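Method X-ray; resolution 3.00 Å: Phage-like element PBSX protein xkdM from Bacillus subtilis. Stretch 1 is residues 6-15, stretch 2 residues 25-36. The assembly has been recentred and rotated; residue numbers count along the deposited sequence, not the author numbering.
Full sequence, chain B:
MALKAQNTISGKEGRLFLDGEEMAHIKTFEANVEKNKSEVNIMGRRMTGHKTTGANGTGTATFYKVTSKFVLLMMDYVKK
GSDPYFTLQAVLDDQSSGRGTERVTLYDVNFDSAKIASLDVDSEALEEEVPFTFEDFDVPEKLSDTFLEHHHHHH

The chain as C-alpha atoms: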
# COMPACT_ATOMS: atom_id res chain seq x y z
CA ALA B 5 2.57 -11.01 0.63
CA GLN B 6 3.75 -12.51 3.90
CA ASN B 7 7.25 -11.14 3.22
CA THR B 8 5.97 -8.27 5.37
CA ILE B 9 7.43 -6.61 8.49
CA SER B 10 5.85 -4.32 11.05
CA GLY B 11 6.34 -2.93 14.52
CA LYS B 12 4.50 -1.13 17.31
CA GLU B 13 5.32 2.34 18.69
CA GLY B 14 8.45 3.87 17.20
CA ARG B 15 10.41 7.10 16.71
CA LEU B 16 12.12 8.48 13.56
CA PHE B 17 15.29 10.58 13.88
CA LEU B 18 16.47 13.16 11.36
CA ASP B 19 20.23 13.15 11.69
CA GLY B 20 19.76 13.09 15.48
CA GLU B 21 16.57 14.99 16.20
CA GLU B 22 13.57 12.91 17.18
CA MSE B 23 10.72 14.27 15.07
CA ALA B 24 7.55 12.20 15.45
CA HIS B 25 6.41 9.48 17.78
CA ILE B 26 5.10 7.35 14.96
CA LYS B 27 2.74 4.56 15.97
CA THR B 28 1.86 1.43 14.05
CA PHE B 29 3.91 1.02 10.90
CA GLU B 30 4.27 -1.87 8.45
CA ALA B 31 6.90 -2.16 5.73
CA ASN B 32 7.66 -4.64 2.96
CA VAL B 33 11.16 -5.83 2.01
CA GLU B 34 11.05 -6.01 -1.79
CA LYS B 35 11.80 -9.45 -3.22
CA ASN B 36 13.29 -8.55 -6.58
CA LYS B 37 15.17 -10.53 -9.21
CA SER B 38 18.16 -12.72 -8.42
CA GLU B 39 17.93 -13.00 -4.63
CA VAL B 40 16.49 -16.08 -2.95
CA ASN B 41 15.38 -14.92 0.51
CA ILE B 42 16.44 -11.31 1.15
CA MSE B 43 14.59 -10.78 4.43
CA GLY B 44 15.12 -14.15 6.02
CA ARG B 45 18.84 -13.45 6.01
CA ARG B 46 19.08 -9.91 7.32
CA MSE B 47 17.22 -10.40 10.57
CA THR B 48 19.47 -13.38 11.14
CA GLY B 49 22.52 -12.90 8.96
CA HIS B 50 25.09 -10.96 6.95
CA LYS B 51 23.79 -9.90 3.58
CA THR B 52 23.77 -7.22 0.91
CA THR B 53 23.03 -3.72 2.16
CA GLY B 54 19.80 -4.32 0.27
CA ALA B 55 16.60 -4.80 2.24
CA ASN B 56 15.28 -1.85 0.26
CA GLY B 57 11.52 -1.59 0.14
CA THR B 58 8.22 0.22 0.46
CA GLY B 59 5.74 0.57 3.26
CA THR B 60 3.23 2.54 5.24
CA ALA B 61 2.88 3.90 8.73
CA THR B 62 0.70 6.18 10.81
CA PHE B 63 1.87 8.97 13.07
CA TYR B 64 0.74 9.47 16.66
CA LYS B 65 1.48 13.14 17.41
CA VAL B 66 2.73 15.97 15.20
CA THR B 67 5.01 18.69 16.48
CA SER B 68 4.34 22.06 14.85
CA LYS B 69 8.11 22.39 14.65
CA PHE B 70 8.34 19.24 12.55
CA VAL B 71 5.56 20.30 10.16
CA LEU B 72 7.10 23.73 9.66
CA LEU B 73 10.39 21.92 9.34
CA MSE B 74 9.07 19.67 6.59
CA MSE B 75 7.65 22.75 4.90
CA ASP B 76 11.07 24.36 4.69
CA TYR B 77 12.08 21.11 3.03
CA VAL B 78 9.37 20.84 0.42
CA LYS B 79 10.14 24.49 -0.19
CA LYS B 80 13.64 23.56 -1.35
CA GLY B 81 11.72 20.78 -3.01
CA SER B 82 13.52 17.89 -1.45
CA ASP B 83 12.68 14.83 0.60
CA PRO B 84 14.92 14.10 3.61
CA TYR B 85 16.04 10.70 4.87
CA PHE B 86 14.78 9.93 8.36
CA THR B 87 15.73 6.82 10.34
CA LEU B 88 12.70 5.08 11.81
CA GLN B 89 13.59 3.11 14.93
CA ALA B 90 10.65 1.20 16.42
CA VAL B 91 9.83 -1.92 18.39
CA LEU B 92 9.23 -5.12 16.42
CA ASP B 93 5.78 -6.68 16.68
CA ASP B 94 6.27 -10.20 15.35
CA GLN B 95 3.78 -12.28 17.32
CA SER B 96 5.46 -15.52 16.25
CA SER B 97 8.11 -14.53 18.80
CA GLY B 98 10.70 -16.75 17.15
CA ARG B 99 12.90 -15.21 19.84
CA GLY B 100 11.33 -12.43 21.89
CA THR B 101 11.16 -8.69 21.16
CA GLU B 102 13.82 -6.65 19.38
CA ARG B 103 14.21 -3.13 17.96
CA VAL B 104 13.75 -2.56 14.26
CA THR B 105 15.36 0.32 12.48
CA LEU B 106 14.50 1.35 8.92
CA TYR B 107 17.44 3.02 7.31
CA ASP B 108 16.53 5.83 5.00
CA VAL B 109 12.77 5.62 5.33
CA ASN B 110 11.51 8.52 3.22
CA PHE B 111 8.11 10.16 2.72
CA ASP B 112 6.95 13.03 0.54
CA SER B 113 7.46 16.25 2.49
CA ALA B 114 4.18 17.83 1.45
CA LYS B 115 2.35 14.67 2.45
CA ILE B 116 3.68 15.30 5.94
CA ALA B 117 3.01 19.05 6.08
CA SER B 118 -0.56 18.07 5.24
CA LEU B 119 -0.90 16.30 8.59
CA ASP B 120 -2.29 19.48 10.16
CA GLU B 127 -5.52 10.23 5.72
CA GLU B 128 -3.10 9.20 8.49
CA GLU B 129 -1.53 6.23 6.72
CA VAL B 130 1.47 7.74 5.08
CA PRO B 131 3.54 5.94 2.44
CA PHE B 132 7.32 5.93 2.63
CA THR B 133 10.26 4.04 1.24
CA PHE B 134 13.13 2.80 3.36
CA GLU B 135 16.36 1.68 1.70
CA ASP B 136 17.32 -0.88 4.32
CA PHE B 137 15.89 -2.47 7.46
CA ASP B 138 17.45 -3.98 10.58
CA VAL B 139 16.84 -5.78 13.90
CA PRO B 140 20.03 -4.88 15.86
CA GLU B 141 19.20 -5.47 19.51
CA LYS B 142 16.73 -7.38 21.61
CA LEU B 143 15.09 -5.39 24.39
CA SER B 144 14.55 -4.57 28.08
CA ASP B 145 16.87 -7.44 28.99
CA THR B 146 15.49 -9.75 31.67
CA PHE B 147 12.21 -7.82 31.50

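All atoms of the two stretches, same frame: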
# COMPACT_ATOMS: atom_id res chain seq x y z
N GLN B 6 3.42 -12.28 2.51
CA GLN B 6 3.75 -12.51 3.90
C GLN B 6 5.21 -12.12 4.16
O GLN B 6 5.72 -12.29 5.27
CB GLN B 6 3.55 -13.99 4.28
CG GLN B 6 3.29 -14.21 5.75
CD GLN B 6 2.02 -13.51 6.21
OE1 GLN B 6 0.91 -13.88 5.81
NE2 GLN B 6 2.17 -12.49 7.06
N ASN B 7 5.86 -11.59 3.13
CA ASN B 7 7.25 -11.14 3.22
C ASN B 7 7.22 -9.75 3.86
O ASN B 7 8.08 -8.91 3.62
CB ASN B 7 7.86 -11.04 1.82
CG ASN B 7 9.37 -10.92 1.84
OD1 ASN B 7 10.00 -10.75 0.80
ND2 ASN B 7 9.97 -11.02 3.03
N THR B 8 6.20 -9.54 4.69
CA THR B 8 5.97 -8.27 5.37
C THR B 8 6.84 -8.10 6.62
O THR B 8 7.64 -8.97 6.96
CB THR B 8 4.47 -8.17 5.71
OG1 THR B 8 4.17 -6.88 6.23
CG2 THR B 8 4.09 -9.25 6.72
N ILE B 9 6.67 -6.96 7.29
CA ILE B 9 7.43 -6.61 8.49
C ILE B 9 6.77 -5.40 9.11
O ILE B 9 6.53 -4.40 8.42
CB ILE B 9 8.85 -6.16 8.16
CG1 ILE B 9 9.54 -5.63 9.42
CG2 ILE B 9 8.80 -5.08 7.11
CD1 ILE B 9 10.93 -5.07 9.19
N SER B 10 6.49 -5.45 10.41
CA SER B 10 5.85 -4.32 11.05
C SER B 10 6.20 -4.26 12.53
O SER B 10 6.60 -5.25 13.12
CB SER B 10 4.35 -4.43 10.91
OG SER B 10 3.83 -5.10 12.03
N GLY B 11 6.03 -3.08 13.11
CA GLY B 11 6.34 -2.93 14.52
C GLY B 11 5.55 -1.84 15.22
O GLY B 11 5.23 -0.81 14.64
N LYS B 12 5.24 -2.08 16.49
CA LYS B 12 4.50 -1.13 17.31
C LYS B 12 5.34 0.12 17.58
O LYS B 12 6.49 0.23 17.15
CB LYS B 12 4.13 -1.79 18.64
CG LYS B 12 2.71 -2.37 18.72
CD LYS B 12 1.74 -1.35 19.32
CE LYS B 12 0.48 -1.97 19.90
NZ LYS B 12 -0.31 -0.94 20.62
N GLU B 13 4.74 1.05 18.31
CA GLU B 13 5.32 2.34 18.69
C GLU B 13 6.79 2.54 18.37
O GLU B 13 7.65 1.79 18.85
CB GLU B 13 5.08 2.58 20.18
CG GLU B 13 3.63 2.43 20.57
CD GLU B 13 3.14 3.51 21.53
OE1 GLU B 13 1.95 3.46 21.89
OE2 GLU B 13 3.93 4.40 21.91
N GLY B 14 7.08 3.57 17.58
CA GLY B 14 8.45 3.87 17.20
C GLY B 14 8.73 5.36 17.05
O GLY B 14 7.82 6.18 17.10
N ARG B 15 10.00 5.71 16.86
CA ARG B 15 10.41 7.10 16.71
C ARG B 15 11.39 7.24 15.54
O ARG B 15 12.28 6.41 15.38
CB ARG B 15 11.08 7.58 18.00
CG ARG B 15 10.14 7.82 19.18
CD ARG B 15 9.69 6.54 19.86
NE ARG B 15 8.39 6.73 20.50
CZ ARG B 15 7.81 5.86 21.33
NH1 ARG B 15 8.43 4.72 21.62
NH2 ARG B 15 6.61 6.12 21.85
N HIS B 25 6.61 10.75 17.11
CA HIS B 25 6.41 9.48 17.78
C HIS B 25 5.41 8.75 16.92
O HIS B 25 4.21 8.80 17.16
CB HIS B 25 5.85 9.70 19.19
CG HIS B 25 6.84 10.34 20.11
ND1 HIS B 25 6.61 10.49 21.47
CD2 HIS B 25 8.07 10.85 19.89
CE1 HIS B 25 7.66 11.05 22.03
NE2 HIS B 25 8.57 11.28 21.09
N ILE B 26 5.93 8.09 15.89
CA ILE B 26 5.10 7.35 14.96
C ILE B 26 4.62 6.02 15.54
O ILE B 26 5.40 5.23 16.05
CB ILE B 26 5.86 7.08 13.66
CG1 ILE B 26 5.00 6.22 12.73
CG2 ILE B 26 7.19 6.42 13.96
CD1 ILE B 26 5.05 6.66 11.29
N LYS B 27 3.32 5.79 15.44
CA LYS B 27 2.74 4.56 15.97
C LYS B 27 2.87 3.41 15.00
O LYS B 27 3.88 3.26 14.33
CB LYS B 27 1.27 4.77 16.31
CG LYS B 27 0.95 4.51 17.77
CD LYS B 27 1.70 5.47 18.68
CE LYS B 27 1.15 5.41 20.08
NZ LYS B 27 1.88 6.32 21.02
N THR B 28 1.84 2.57 14.94
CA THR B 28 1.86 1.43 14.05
C THR B 28 2.44 1.77 12.68
O THR B 28 2.14 2.82 12.09
CB THR B 28 0.45 0.88 13.85
OG1 THR B 28 0.48 -0.12 12.83
CG2 THR B 28 -0.49 2.01 13.41
N PHE B 29 3.28 0.87 12.20
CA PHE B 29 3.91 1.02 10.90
C PHE B 29 4.12 -0.39 10.37
O PHE B 29 4.29 -1.32 11.15
CB PHE B 29 5.25 1.75 11.04
CG PHE B 29 6.43 0.84 11.17
CD1 PHE B 29 7.01 0.27 10.04
CD2 PHE B 29 6.93 0.50 12.43
CE1 PHE B 29 8.06 -0.62 10.16
CE2 PHE B 29 7.98 -0.39 12.56
CZ PHE B 29 8.55 -0.96 11.42
N GLU B 30 4.08 -0.55 9.06
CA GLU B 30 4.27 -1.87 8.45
C GLU B 30 4.94 -1.73 7.09
O GLU B 30 4.36 -1.17 6.16
CB GLU B 30 2.92 -2.57 8.29
CG GLU B 30 3.01 -3.96 7.66
CD GLU B 30 1.64 -4.53 7.29
OE1 GLU B 30 0.98 -3.96 6.39
OE2 GLU B 30 1.23 -5.55 7.90
N ALA B 31 6.16 -2.25 6.97
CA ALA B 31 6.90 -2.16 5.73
C ALA B 31 6.82 -3.43 4.91
O ALA B 31 6.07 -4.33 5.24
CB ALA B 31 8.36 -1.81 6.02
N ASN B 32 7.64 -3.50 3.87
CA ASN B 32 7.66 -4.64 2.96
C ASN B 32 8.98 -4.86 2.22
O ASN B 32 9.14 -4.34 1.11
CB ASN B 32 6.57 -4.46 1.90
CG ASN B 32 5.23 -4.95 2.36
OD1 ASN B 32 5.04 -6.15 2.56
ND2 ASN B 32 4.27 -4.04 2.51
N VAL B 33 9.92 -5.62 2.77
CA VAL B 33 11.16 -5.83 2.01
C VAL B 33 10.82 -6.32 0.60
O VAL B 33 10.09 -7.29 0.44
CB VAL B 33 12.08 -6.87 2.67
CG1 VAL B 33 12.92 -6.20 3.73
CG2 VAL B 33 11.25 -7.98 3.27
N GLU B 34 11.32 -5.62 -0.41
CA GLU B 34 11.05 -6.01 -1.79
C GLU B 34 11.87 -7.20 -2.21
O GLU B 34 13.10 -7.20 -2.07
CB GLU B 34 11.35 -4.87 -2.74
CG GLU B 34 11.21 -5.29 -4.20
CD GLU B 34 11.99 -4.39 -5.12
OE1 GLU B 34 13.25 -4.48 -5.10
OE2 GLU B 34 11.37 -3.60 -5.87
N LYS B 35 11.19 -8.21 -2.74
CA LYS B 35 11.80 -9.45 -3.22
C LYS B 35 11.96 -9.32 -4.72
O LYS B 35 11.10 -9.76 -5.49
CB LYS B 35 10.89 -10.65 -2.93
CG LYS B 35 11.27 -11.92 -3.70
CD LYS B 35 10.11 -12.92 -3.75
CE LYS B 35 10.47 -14.19 -4.55
NZ LYS B 35 9.32 -15.14 -4.67
N ASN B 36 13.08 -8.75 -5.16
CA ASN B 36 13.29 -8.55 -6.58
C ASN B 36 14.46 -9.28 -7.20
O ASN B 36 15.55 -9.34 -6.63
CB ASN B 36 13.41 -7.05 -6.89
CG ASN B 36 12.55 -6.62 -8.07
OD1 ASN B 36 11.34 -6.86 -8.09
ND2 ASN B 36 13.16 -5.97 -9.05

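The first stretch pairs with one long strand twice, its own strand interrupted by a corner in between: strand 9-11 runs against strand 25-33, the chain turns at Lys12 and Glu13, and the strand that begins near Gly14 and runs on past Arg15 meets the same partner at Ile26 and His25. The directions of strands 9-11 and 25-33 differ by 160°, close to antiparallel, and their axes approach to 4.5 Å. Together the two stretches bury 859 Å², summed over both sides.

Before the corner the register sets Ile9 opposite Ala31 and Ser10 opposite Glu30. Ile9 and Ala31 form a hydrogen-bonded antiparallel pair whose two bonds are unequal: Ala31 N to Ile9 O is short at 2.6 Å, whereas Ile9 N to Ala31 O is weak at 3.4 Å. Ala31 O also accepts a weak bond from Thr8 OG1 at 3.3 Å, so this one carbonyl receives both a backbone and a side-chain donor. Ile9 O also receives a CA-H...O contact from Glu30 CA at 3.4 Å. Ser10 and Glu30 are a non-hydrogen-bonded pair with their CA atoms only 3.9 Å apart; their side chains share a face of the sheet, and Ser10 CB comes within 3.5 Å of Glu30 CB. Ser10 OG is hydrogen-bonded elsewhere in the structure. Gly11 N then donates to Phe29 O at 3.2 Å.

On the face shared by Ile9, Ala31 and Phe29 the contact is largely apolar. The methyl Ile9 CG2 packs 3.5 Å from Ala31 CB, a close fit between a branched side chain and a small one. The Phe29 ring swings back toward the first stretch, with Gly11 N over one of its faces and Phe29 CD2 3.1 Å from Gly11 O. Glycine leaves room for this: an ideal CB on Gly11 would sit 3.1 Å from Phe29 CE2, a tight approach.

Ahead of the strand, Asn7 extends the contact toward the far end of the partner. Its amide nitrogen ND2 lies 3.3 Å from Val33 CG2, and its OD1 is 3.8 Å from Lys35 CB, so a polar group here rests against aliphatic carbon.

At the corner, charge joins the two stretches. The CB atoms of Glu13 and Lys27 point away from the opposing stretch, yet both side chains bend back, and Lys27 NZ reaches Glu13 OE2 at 2.9 Å in a salt bridge whose hydrogen bond is weak. Arg15 NH2 lies 3.2 Å from the same Glu13 OE2, a second salt bridge within the first stretch, so one carboxylate oxygen serves two cations.

Beyond the corner backbone hydrogen bonding resumes, Gly14 N donating to Ile26 O at 2.8 Å. Arg15 and His25 then meet through their side chains: Arg15 CG is 3.7 Å from His25 CD2, and Arg15 NE lies over one face of the imidazole, while His25 NE2 is hydrogen-bonded elsewhere in the structure.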